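Local coordinates for protein nidogen-1 (PDB 1GL4) that links the laminin, collagen IV and perlecan of basement membranes, here through its G2 fragment, an EGF-like domain followed by a beta-barrel, at residues 54-59 and 74-79; 132-137 and 229-234. All coordinates share one frame; numbering follows the deposited sequence.

Contact 1 of 2, residues 54-59 and 74-79; sequences GKVKGR and TDLHSY
Lys55 and Asp75 form a salt bridge between two neighbouring antiparallel strands of the nidogen G2 beta-barrel, the arms of the hairpin made by strands 49-62 and 69-81. Lys55 NZ, which also hydrogen-bonds Asn73 OD1, lies 2.8 Å from Asp75 OD1. It meets that oxygen on its syn side, 33° out of the carboxylate plane. The two side chains lie side by side and point the same way. The lysine chain is bent at chi2 (-67°), which turns CD back toward the partner strand, 3.7 Å from Asp75 OD1. A water lies within hydrogen-bonding distance of both Asp75 OD1 and Gly54 O, so it spans the strands beside the ion pair.

Lys55 and Asp75 form the non-hydrogen-bonded pair. Hydrogen-bonded pairs flank it: Gly54 with Leu76, and Val56 with Thr74. Val56 N to Thr74 O is 2.7 Å, and Leu76 N to Gly54 O is 2.9 Å. Thr74 O also receives a CA-H...O contact from Lys55 CA.

Beyond the paired residues, 74-79 continues into His77 and Tyr79, both involved in perlecan binding. His77 ND1 hydrogen-bonds Asn53 OD1 of strand 49-62, while His77 NE2 hydrogen-bonds a polar side chain of another protein's chain, on which Asp75 also packs. The hairpin thus supplies part of the binding surface.

Val56, Thr74 and Leu76 are buried on the other face of the strands. Their side chains touch those of the neighbouring strands 86-92 (Ile91) and 164-171 (Thr168, Ile166), and the Thr74 hydroxyl hydrogen-bonds Thr93 O. On this buried face Val56 CG2 stands anti to its carbonyl carbon and touches Leu76 CB at 3.8 Å.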
loop_
_atom_site.group_PDB
_atom_site.type_symbol
_atom_site.label_atom_id
_atom_site.label_comp_id
_atom_site.label_asym_id
_atom_site.label_seq_id
_atom_site.Cartn_x
_atom_site.Cartn_y
_atom_site.Cartn_z
ATOM N N GLY A 54 11.879 -3.185 -1.530
ATOM C CA GLY A 54 12.851 -2.130 -1.735
ATOM C C GLY A 54 13.521 -1.696 -0.444
ATOM O O GLY A 54 13.233 -2.223 0.630
ATOM N N LYS A 55 14.418 -0.724 -0.554
ATOM C CA LYS A 55 15.143 -0.207 0.599
ATOM C C LYS A 55 14.664 1.192 0.970
ATOM O O LYS A 55 14.112 1.919 0.137
ATOM C CB LYS A 55 16.643 -0.164 0.299
ATOM C CG LYS A 55 17.306 -1.526 0.183
ATOM C CD LYS A 55 17.328 -2.253 1.522
ATOM C CE LYS A 55 18.138 -3.544 1.426
ATOM N NZ LYS A 55 18.215 -4.261 2.734
ATOM N N VAL A 56 14.880 1.561 2.230
ATOM C CA VAL A 56 14.481 2.868 2.725
ATOM C C VAL A 56 15.622 3.516 3.500
ATOM O O VAL A 56 16.227 2.885 4.370
ATOM C CB VAL A 56 13.272 2.774 3.685
ATOM C CG1 VAL A 56 12.887 4.168 4.153
ATOM C CG2 VAL A 56 12.093 2.082 2.995
ATOM N N LYS A 57 15.921 4.771 3.177
ATOM C CA LYS A 57 16.967 5.501 3.888
ATOM C C LYS A 57 16.383 6.846 4.285
ATOM O O LYS A 57 15.590 7.433 3.544
ATOM C CB LYS A 57 18.212 5.716 3.012
ATOM C CG LYS A 57 18.053 6.778 1.939
ATOM C CD LYS A 57 19.398 7.194 1.325
ATOM C CE LYS A 57 20.067 6.064 0.552
ATOM N NZ LYS A 57 21.298 6.540 -0.166
ATOM N N GLY A 58 16.768 7.332 5.458
ATOM C CA GLY A 58 16.253 8.608 5.909
ATOM C C GLY A 58 17.206 9.420 6.769
ATOM O O GLY A 58 18.145 8.891 7.363
ATOM N N ARG A 59 16.950 10.722 6.804
ATOM C CA ARG A 59 17.711 11.692 7.589
ATOM C C ARG A 59 16.591 12.598 8.089
ATOM O O ARG A 59 16.201 13.549 7.410
ATOM C CB ARG A 59 18.674 12.474 6.687
ATOM C CG ARG A 59 19.495 13.545 7.398
ATOM C CD ARG A 59 20.309 14.352 6.391
ATOM N NE ARG A 59 20.952 15.522 6.991
ATOM C CZ ARG A 59 21.974 15.465 7.838
ATOM N NH1 ARG A 59 22.481 14.291 8.191
ATOM N NH2 ARG A 59 22.491 16.584 8.332
ATOM N N THR A 74 17.184 0.029 5.425
ATOM C CA THR A 74 15.960 -0.444 6.069
ATOM C C THR A 74 15.109 -1.082 4.966
ATOM O O THR A 74 15.070 -0.569 3.844
ATOM C CB THR A 74 15.177 0.719 6.713
ATOM O OG1 THR A 74 15.913 1.221 7.836
ATOM C CG2 THR A 74 13.799 0.251 7.185
ATOM N N ASP A 75 14.443 -2.194 5.279
ATOM C CA ASP A 75 13.608 -2.905 4.303
ATOM C C ASP A 75 12.144 -2.466 4.245
ATOM O O ASP A 75 11.550 -2.115 5.265
ATOM C CB ASP A 75 13.604 -4.411 4.587
ATOM C CG ASP A 75 14.967 -5.046 4.431
ATOM O OD1 ASP A 75 15.559 -4.934 3.340
ATOM O OD2 ASP A 75 15.442 -5.668 5.403
ATOM N N LEU A 76 11.571 -2.504 3.044
ATOM C CA LEU A 76 10.156 -2.192 2.844
ATOM C C LEU A 76 9.572 -3.380 2.083
ATOM O O LEU A 76 10.110 -3.784 1.049
ATOM C CB LEU A 76 9.963 -0.902 2.027
ATOM C CG LEU A 76 8.503 -0.459 1.828
ATOM C CD1 LEU A 76 8.451 1.027 1.532
ATOM C CD2 LEU A 76 7.846 -1.254 0.699
ATOM N N HIS A 77 8.497 -3.957 2.614
ATOM C CA HIS A 77 7.825 -5.089 1.984
ATOM C C HIS A 77 6.324 -4.785 1.948
ATOM O O HIS A 77 5.725 -4.452 2.973
ATOM C CB HIS A 77 8.074 -6.371 2.785
ATOM C CG HIS A 77 7.454 -7.591 2.181
ATOM N ND1 HIS A 77 7.984 -8.231 1.081
ATOM C CD2 HIS A 77 6.325 -8.270 2.502
ATOM C CE1 HIS A 77 7.211 -9.250 0.750
ATOM N NE2 HIS A 77 6.197 -9.294 1.597
ATOM N N SER A 78 5.715 -4.897 0.774
ATOM C CA SER A 78 4.294 -4.605 0.643
ATOM C C SER A 78 3.574 -5.746 -0.086
ATOM O O SER A 78 4.135 -6.360 -0.992
ATOM C CB SER A 78 4.125 -3.277 -0.099
ATOM O OG SER A 78 2.798 -2.802 -0.028
ATOM N N TYR A 79 2.334 -6.020 0.317
ATOM C CA TYR A 79 1.524 -7.099 -0.259
ATOM C C TYR A 79 0.136 -6.582 -0.688
ATOM O O TYR A 79 -0.496 -5.786 0.026
ATOM C CB TYR A 79 1.356 -8.215 0.794
ATOM C CG TYR A 79 0.758 -9.528 0.305
ATOM C CD1 TYR A 79 1.579 -10.575 -0.117
ATOM C CD2 TYR A 79 -0.625 -9.727 0.278
ATOM C CE1 TYR A 79 1.040 -11.791 -0.553
ATOM C CE2 TYR A 79 -1.180 -10.943 -0.158
ATOM C CZ TYR A 79 -0.337 -11.967 -0.570
ATOM O OH TYR A 79 -0.856 -13.171 -0.992
HETATM O O HOH W 1 14.281 -4.918 0.950
#

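Contact 2 of 2, residues 132-137 and 229-234; sequences GEFTRQ and QTITFQ
Arg136 and Gln229 join side chains across two antiparallel strands of the G2 beta-barrel that are distant in sequence. Arg136 has CG anti to the backbone N (chi1 180°), and its chain stays extended to NE. Gln229 CG sits between the backbone N and the carbonyl carbon (chi1 66°), and the chain runs on extended until OE1 reaches Arg136. The two side chains meet obliquely. Arg136 NE and NH2 both hydrogen-bond Gln229 OE1, side-on, at 3.0 Å and 3.1 Å. The oxygen lies close to the guanidinium plane, but NH2 stands above the amide carbonyl plane. This double grip should restrict rotation of both groups. Arg136 NH1 hydrogen-bonds Pro107 O, and Gln229 NE2 hydrogen-bonds Ser201 OG.

On the same face, Phe134 CD1 lies 3.7 Å from Ile231 CG2, the two side chains pointing the same way. Ile111 of helix 107-115 touches both, and the Phe134 ring stacks on Phe155.

The opposite face is more polar. Thr135 CB meets Thr232 OG1 at 3.5 Å, while the Thr135 hydroxyl turns to Gln154 OE1. Backbone bonds tie Thr135 to Thr232 and Gln137 to Thr230. A water accepts from Gln137 NE2 at 2.8 Å and donates to Thr230 O at 2.9 Å.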
loop_
_atom_site.group_PDB
_atom_site.type_symbol
_atom_site.label_atom_id
_atom_site.label_comp_id
_atom_site.label_asym_id
_atom_site.label_seq_id
_atom_site.Cartn_x
_atom_site.Cartn_y
_atom_site.Cartn_z
ATOM N N GLY A 132 4.227 0.388 -13.150
ATOM C CA GLY A 132 5.138 0.327 -12.019
ATOM C C GLY A 132 6.510 0.907 -12.314
ATOM O O GLY A 132 7.480 0.602 -11.624
ATOM N N GLU A 133 6.594 1.725 -13.360
ATOM C CA GLU A 133 7.839 2.381 -13.740
ATOM C C GLU A 133 7.568 3.879 -13.660
ATOM O O GLU A 133 7.009 4.457 -14.588
ATOM C CB GLU A 133 8.231 2.004 -15.178
ATOM C CG GLU A 133 8.463 0.511 -15.411
ATOM C CD GLU A 133 8.620 0.162 -16.891
ATOM O OE1 GLU A 133 7.728 0.502 -17.697
ATOM O OE2 GLU A 133 9.632 -0.461 -17.249
ATOM N N PHE A 134 7.940 4.509 -12.548
ATOM C CA PHE A 134 7.701 5.941 -12.387
ATOM C C PHE A 134 8.478 6.531 -11.220
ATOM O O PHE A 134 9.055 5.803 -10.410
ATOM C CB PHE A 134 6.193 6.217 -12.201
ATOM C CG PHE A 134 5.607 5.667 -10.909
ATOM C CD1 PHE A 134 5.466 6.480 -9.784
ATOM C CD2 PHE A 134 5.168 4.344 -10.833
ATOM C CE1 PHE A 134 4.897 5.989 -8.608
ATOM C CE2 PHE A 134 4.595 3.840 -9.659
ATOM C CZ PHE A 134 4.457 4.664 -8.542
ATOM N N THR A 135 8.503 7.859 -11.159
ATOM C CA THR A 135 9.181 8.576 -10.082
ATOM C C THR A 135 8.123 9.378 -9.330
ATOM O O THR A 135 7.249 9.991 -9.947
ATOM C CB THR A 135 10.226 9.575 -10.623
ATOM O OG1 THR A 135 11.221 8.873 -11.376
ATOM C CG2 THR A 135 10.895 10.319 -9.470
ATOM N N ARG A 136 8.207 9.367 -8.004
ATOM C CA ARG A 136 7.272 10.095 -7.157
ATOM C C ARG A 136 8.030 11.098 -6.295
ATOM O O ARG A 136 8.896 10.710 -5.508
ATOM C CB ARG A 136 6.513 9.133 -6.233
ATOM C CG ARG A 136 5.503 9.819 -5.298
ATOM C CD ARG A 136 5.266 9.028 -4.002
ATOM N NE ARG A 136 4.078 9.486 -3.278
ATOM C CZ ARG A 136 3.696 9.026 -2.088
ATOM N NH1 ARG A 136 4.414 8.093 -1.469
ATOM N NH2 ARG A 136 2.576 9.476 -1.525
ATOM N N GLN A 137 7.722 12.382 -6.464
ATOM C CA GLN A 137 8.342 13.432 -5.657
ATOM C C GLN A 137 7.221 13.937 -4.759
ATOM O O GLN A 137 6.205 14.405 -5.262
ATOM C CB GLN A 137 8.822 14.603 -6.521
ATOM C CG GLN A 137 9.844 14.272 -7.597
ATOM C CD GLN A 137 10.136 15.477 -8.487
ATOM O OE1 GLN A 137 10.749 16.455 -8.048
ATOM N NE2 GLN A 137 9.682 15.416 -9.742
ATOM N N GLN A 229 2.234 16.134 -4.226
ATOM C CA GLN A 229 3.050 15.166 -4.957
ATOM C C GLN A 229 3.007 15.259 -6.486
ATOM O O GLN A 229 2.009 15.673 -7.086
ATOM C CB GLN A 229 2.691 13.738 -4.502
ATOM C CG GLN A 229 1.274 13.283 -4.845
ATOM C CD GLN A 229 0.837 12.037 -4.067
ATOM O OE1 GLN A 229 1.589 11.066 -3.938
ATOM N NE2 GLN A 229 -0.393 12.062 -3.557
ATOM N N THR A 230 4.118 14.878 -7.107
ATOM C CA THR A 230 4.243 14.891 -8.559
ATOM C C THR A 230 4.739 13.516 -8.991
ATOM O O THR A 230 5.790 13.050 -8.551
ATOM C CB THR A 230 5.226 15.976 -9.013
ATOM O OG1 THR A 230 4.696 17.261 -8.662
ATOM C CG2 THR A 230 5.440 15.915 -10.527
ATOM N N ILE A 231 3.957 12.875 -9.846
ATOM C CA ILE A 231 4.255 11.537 -10.339
ATOM C C ILE A 231 4.591 11.590 -11.835
ATOM O O ILE A 231 3.755 11.975 -12.646
ATOM C CB ILE A 231 3.034 10.621 -10.077
ATOM C CG1 ILE A 231 2.828 10.492 -8.560
ATOM C CG2 ILE A 231 3.231 9.249 -10.727
ATOM C CD1 ILE A 231 1.528 9.826 -8.149
ATOM N N THR A 232 5.818 11.203 -12.185
ATOM C CA THR A 232 6.273 11.231 -13.579
ATOM C C THR A 232 6.562 9.841 -14.148
ATOM O O THR A 232 7.056 8.959 -13.451
ATOM C CB THR A 232 7.534 12.103 -13.730
ATOM O OG1 THR A 232 8.539 11.661 -12.806
ATOM C CG2 THR A 232 7.201 13.564 -13.448
ATOM N N PHE A 233 6.264 9.661 -15.428
ATOM C CA PHE A 233 6.447 8.367 -16.079
ATOM C C PHE A 233 6.467 8.512 -17.602
ATOM O O PHE A 233 6.285 9.611 -18.129
ATOM C CB PHE A 233 5.302 7.439 -15.658
ATOM C CG PHE A 233 3.933 8.045 -15.843
ATOM C CD1 PHE A 233 3.213 7.835 -17.018
ATOM C CD2 PHE A 233 3.374 8.844 -14.849
ATOM C CE1 PHE A 233 1.955 8.414 -17.199
ATOM C CE2 PHE A 233 2.113 9.431 -15.019
ATOM C CZ PHE A 233 1.402 9.217 -16.193
ATOM N N GLN A 234 6.684 7.402 -18.302
ATOM C CA GLN A 234 6.718 7.401 -19.763
ATOM C C GLN A 234 5.528 6.655 -20.361
ATOM O O GLN A 234 5.106 5.632 -19.834
ATOM C CB GLN A 234 8.010 6.745 -20.265
ATOM C CG GLN A 234 9.281 7.481 -19.878
ATOM C CD GLN A 234 9.420 8.813 -20.591
ATOM O OE1 GLN A 234 9.431 8.872 -21.824
ATOM N NE2 GLN A 234 9.533 9.889 -19.820
HETATM O O HOH W 2 8.525 5.293 -17.172
HETATM O O HOH W 3 8.204 13.041 -10.171
#

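Both contacts join antiparallel strands of the G2 beta-barrel, but they share no strand. Their centres are 18 Å apart and their nearest atoms about 9 Å. Contact 1 closes a local hairpin. Contact 2 brings together strands separated by about ninety residues. Each has a buried and a more exposed face, with the polar chemistry placed differently. In contact 1 the salt bridge lies on the outer face, beside the perlecan-binding residues, and the buried face is largely aliphatic. In contact 2 the arginine–glutamine grip is itself buried, next to aromatic and helix packing. Contact 2 lies away from the annotated sites, and no other protein chain of the assembly touches it.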